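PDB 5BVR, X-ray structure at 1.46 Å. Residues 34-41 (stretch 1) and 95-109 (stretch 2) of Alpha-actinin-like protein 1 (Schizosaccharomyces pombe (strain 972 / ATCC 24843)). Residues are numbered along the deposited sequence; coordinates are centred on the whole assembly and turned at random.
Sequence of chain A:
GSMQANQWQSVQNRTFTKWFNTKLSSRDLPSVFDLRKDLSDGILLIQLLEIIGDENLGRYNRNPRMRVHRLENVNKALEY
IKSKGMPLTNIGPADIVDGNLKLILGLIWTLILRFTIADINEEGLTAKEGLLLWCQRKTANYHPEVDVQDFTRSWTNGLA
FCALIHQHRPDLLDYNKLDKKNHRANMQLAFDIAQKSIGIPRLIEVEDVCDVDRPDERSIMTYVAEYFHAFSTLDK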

# COMPACT_ATOMS: atom_id res chain seq x y z
N ASP A 34 13.53 2.63 -8.80
CA ASP A 34 14.05 3.75 -8.03
C ASP A 34 13.15 4.96 -8.19
O ASP A 34 13.15 5.61 -9.25
CB ASP A 34 15.48 4.09 -8.49
CG ASP A 34 16.16 5.14 -7.63
OD1 ASP A 34 15.49 5.75 -6.76
OD2 ASP A 34 17.37 5.37 -7.84
N LEU A 35 12.36 5.25 -7.16
CA LEU A 35 11.43 6.37 -7.22
C LEU A 35 12.11 7.72 -7.38
O LEU A 35 11.43 8.69 -7.72
CB LEU A 35 10.53 6.38 -5.99
CG LEU A 35 9.41 5.33 -5.99
CD1 LEU A 35 8.77 5.27 -4.61
CD2 LEU A 35 8.38 5.65 -7.06
N ARG A 36 13.41 7.80 -7.16
CA ARG A 36 14.13 9.06 -7.37
C ARG A 36 14.23 9.39 -8.84
O ARG A 36 14.31 10.56 -9.21
CB ARG A 36 15.54 9.00 -6.79
CG ARG A 36 15.58 9.00 -5.29
CD ARG A 36 17.01 8.96 -4.77
NE ARG A 36 17.02 8.92 -3.31
CZ ARG A 36 18.10 8.71 -2.57
NH1 ARG A 36 19.29 8.50 -3.13
NH2 ARG A 36 18.00 8.69 -1.24
N LYS A 37 14.24 8.36 -9.69
CA LYS A 37 14.54 8.55 -11.10
C LYS A 37 13.43 8.10 -12.02
O LYS A 37 13.21 8.70 -13.07
CB LYS A 37 15.82 7.78 -11.47
CG LYS A 37 17.08 8.30 -10.80
CD LYS A 37 17.51 9.65 -11.36
CE LYS A 37 18.74 10.20 -10.62
NZ LYS A 37 18.48 10.38 -9.15
N ASP A 38 12.72 7.04 -11.64
CA ASP A 38 11.89 6.32 -12.61
C ASP A 38 10.55 6.98 -12.93
O ASP A 38 9.85 6.55 -13.84
CB ASP A 38 11.66 4.87 -12.19
CG ASP A 38 12.95 4.05 -12.15
OD1 ASP A 38 13.98 4.50 -12.71
OD2 ASP A 38 12.94 2.96 -11.57
N LEU A 39 10.17 8.01 -12.18
CA LEU A 39 8.95 8.75 -12.46
C LEU A 39 9.22 10.07 -13.18
O LEU A 39 8.29 10.78 -13.50
CB LEU A 39 8.19 9.09 -11.19
CG LEU A 39 7.88 7.91 -10.26
CD1 LEU A 39 7.01 8.39 -9.10
CD2 LEU A 39 7.22 6.79 -11.00
N SER A 40 10.49 10.39 -13.40
CA SER A 40 10.86 11.72 -13.87
C SER A 40 10.29 12.13 -15.21
O SER A 40 10.07 13.31 -15.40
CB SER A 40 12.37 11.86 -13.84
OG SER A 40 12.79 11.83 -12.48
N ASP A 41 9.99 11.18 -16.09
CA ASP A 41 9.42 11.55 -17.39
C ASP A 41 7.89 11.54 -17.42
O ASP A 41 7.28 11.78 -18.48
CB ASP A 41 9.99 10.67 -18.52
CG ASP A 41 9.59 9.21 -18.42
OD1 ASP A 41 8.61 8.86 -17.71
OD2 ASP A 41 10.28 8.38 -19.06
N ASP A 95 9.40 19.14 -9.25
CA ASP A 95 9.76 18.34 -8.08
C ASP A 95 9.82 16.86 -8.44
O ASP A 95 10.61 16.08 -7.87
CB ASP A 95 8.75 18.56 -6.96
CG ASP A 95 8.75 19.99 -6.45
OD1 ASP A 95 9.85 20.54 -6.21
OD2 ASP A 95 7.65 20.55 -6.28
N ILE A 96 8.96 16.44 -9.36
CA ILE A 96 8.93 15.06 -9.81
C ILE A 96 10.01 14.82 -10.87
O ILE A 96 10.77 13.85 -10.78
CB ILE A 96 7.52 14.64 -10.29
CG1 ILE A 96 6.52 14.78 -9.13
CG2 ILE A 96 7.53 13.24 -10.82
CD1 ILE A 96 5.08 14.70 -9.53
N VAL A 97 10.08 15.70 -11.86
CA VAL A 97 11.09 15.58 -12.92
C VAL A 97 12.50 15.51 -12.31
O VAL A 97 13.32 14.72 -12.77
CB VAL A 97 10.98 16.72 -13.95
CG1 VAL A 97 12.15 16.70 -14.97
CG2 VAL A 97 9.63 16.64 -14.66
N ASP A 98 12.74 16.29 -11.25
CA ASP A 98 14.06 16.35 -10.61
C ASP A 98 14.24 15.42 -9.42
O ASP A 98 15.27 15.49 -8.73
CB ASP A 98 14.37 17.79 -10.23
CG ASP A 98 14.54 18.68 -11.45
OD1 ASP A 98 14.97 18.17 -12.50
OD2 ASP A 98 14.27 19.88 -11.30
N GLY A 99 13.27 14.55 -9.17
CA GLY A 99 13.47 13.47 -8.22
C GLY A 99 13.52 13.85 -6.76
O GLY A 99 14.33 13.30 -6.02
N ASN A 100 12.66 14.77 -6.34
CA ASN A 100 12.53 15.08 -4.93
C ASN A 100 11.82 13.90 -4.24
O ASN A 100 10.59 13.79 -4.29
CB ASN A 100 11.74 16.37 -4.74
CG ASN A 100 11.72 16.84 -3.29
OD1 ASN A 100 11.55 16.05 -2.35
ND2 ASN A 100 11.94 18.14 -3.10
N LEU A 101 12.60 13.00 -3.64
CA LEU A 101 12.05 11.77 -3.07
C LEU A 101 11.02 12.05 -1.98
O LEU A 101 9.97 11.39 -1.94
CB LEU A 101 13.17 10.86 -2.56
CG LEU A 101 12.67 9.52 -2.03
CD1 LEU A 101 11.98 8.66 -3.09
CD2 LEU A 101 13.85 8.81 -1.43
N LYS A 102 11.26 13.01 -1.10
CA LYS A 102 10.29 13.31 -0.05
C LYS A 102 8.93 13.66 -0.64
O LYS A 102 7.89 13.14 -0.20
CB LYS A 102 10.78 14.47 0.81
CG LYS A 102 9.85 14.80 1.97
CD LYS A 102 10.26 16.11 2.62
CE LYS A 102 9.34 16.47 3.77
NZ LYS A 102 9.48 15.50 4.89
N LEU A 103 8.93 14.52 -1.65
CA LEU A 103 7.67 14.97 -2.23
C LEU A 103 7.04 13.86 -3.05
O LEU A 103 5.83 13.71 -3.05
CB LEU A 103 7.87 16.23 -3.06
CG LEU A 103 8.32 17.45 -2.25
CD1 LEU A 103 8.46 18.66 -3.18
CD2 LEU A 103 7.34 17.77 -1.14
N ILE A 104 7.86 13.04 -3.69
CA ILE A 104 7.36 11.90 -4.44
C ILE A 104 6.66 10.89 -3.52
O ILE A 104 5.57 10.43 -3.83
CB ILE A 104 8.49 11.25 -5.25
CG1 ILE A 104 8.83 12.13 -6.47
CG2 ILE A 104 8.07 9.86 -5.73
CD1 ILE A 104 10.12 11.76 -7.15
N LEU A 105 7.28 10.57 -2.38
CA LEU A 105 6.65 9.63 -1.44
C LEU A 105 5.37 10.20 -0.91
O LEU A 105 4.40 9.45 -0.72
CB LEU A 105 7.59 9.26 -0.30
CG LEU A 105 8.81 8.45 -0.74
CD1 LEU A 105 9.69 8.17 0.47
CD2 LEU A 105 8.45 7.14 -1.46
N GLY A 106 5.34 11.51 -0.63
CA GLY A 106 4.12 12.20 -0.23
C GLY A 106 2.99 12.06 -1.23
O GLY A 106 1.84 11.82 -0.88
N LEU A 107 3.33 12.23 -2.50
CA LEU A 107 2.36 12.12 -3.54
C LEU A 107 1.82 10.69 -3.65
O LEU A 107 0.62 10.50 -3.76
CB LEU A 107 2.96 12.55 -4.87
CG LEU A 107 2.00 12.56 -6.06
CD1 LEU A 107 0.84 13.50 -5.82
CD2 LEU A 107 2.76 12.94 -7.31
N ILE A 108 2.71 9.71 -3.60
CA ILE A 108 2.28 8.33 -3.69
C ILE A 108 1.36 8.00 -2.51
O ILE A 108 0.34 7.33 -2.70
CB ILE A 108 3.46 7.36 -3.79
CG1 ILE A 108 4.22 7.64 -5.09
CG2 ILE A 108 2.97 5.92 -3.73
CD1 ILE A 108 5.51 6.95 -5.18
N TRP A 109 1.67 8.48 -1.32
CA TRP A 109 0.77 8.25 -0.20
C TRP A 109 -0.63 8.84 -0.47
O TRP A 109 -1.64 8.20 -0.22
CB TRP A 109 1.32 8.80 1.12
CG TRP A 109 0.32 8.68 2.23
CD1 TRP A 109 -0.27 9.71 2.91
CD2 TRP A 109 -0.27 7.47 2.74
NE1 TRP A 109 -1.17 9.21 3.83
CE2 TRP A 109 -1.18 7.84 3.75
CE3 TRP A 109 -0.09 6.11 2.46
CZ2 TRP A 109 -1.92 6.91 4.47
CZ3 TRP A 109 -0.82 5.18 3.17
CH2 TRP A 109 -1.72 5.58 4.17

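In the contact between residues 34-41 and 95-109, L35 and L39, which reach from an irregular segment toward a helix, form the apolar part of the first stretch's share; R36 and S40 add comparable area. L35 has its CA-to-CB bond directed toward the second stretch and adopts the m, t rotamer. Both methyls of L35 reach I108 CD1 (CD1 and CD2 each at 3.7 Å), and L35 CD1 is also 3.7 Å from L105 CD2, while L35 CB is 4.0 Å from L101 CD1. These partners recur at intervals of three or four residues, as expected of one helical face.

L39, also m, t, points the same way and extends the apolar surface. Its CD1 sits 3.8 Å from I104 CG2, and its CB is 4.2 Å from I96 CG2, so that L39 touches both helical segments of stretch 2. I104 and I108 share the m, t conformation and meet both leucines. I104 is also close to the backbone: its CD1 is 3.4 Å from L35 O. L101 differs in being t, p; this rotamer places CD1 near L35 and CD2 3.7 Å from R36 NE, at the edge of the guanidinium and near its plane. The R36 side chain is almost fully extended beyond an m chi1, and its aliphatic length carries the charged group out past L101.

Where the two backbones come closest, side chains give way to main chain. G99 follows the end of the first helix with phi/psi of 72/40, a region that favours glycine, and its CA lies 3.2 Å from R36 O. An ideal CB on G99 would fall 2.3 Å from that same R36 O, a clash, so the close approach depends on the absence of a side chain. Nearby, S40 adopts chi1 m, which brings its OG to 3.0 Å from V97 O and 3.3 Å from I96 O at the end of the helix. The CA of V97 in turn makes a CA-H...O contact with S40 O at 3.5 Å. The V97 CA-to-CB bond points away overall, yet its side chain still touches stretch 1, CG2 lying 3.4 Å from S40 O.

Local bonds hold each partner in shape. In stretch 1, D34 OD1 accepts from R36 N (2.9 Å) and D38 OD2 accepts from D34 N (2.9 Å), while L39 and S40 are the last two residues of a type I turn from K37 to S40. In stretch 2, N100, at the N-cap position with chi1 t, caps the second helix, OD1 accepting from L103 N at 3.1 Å.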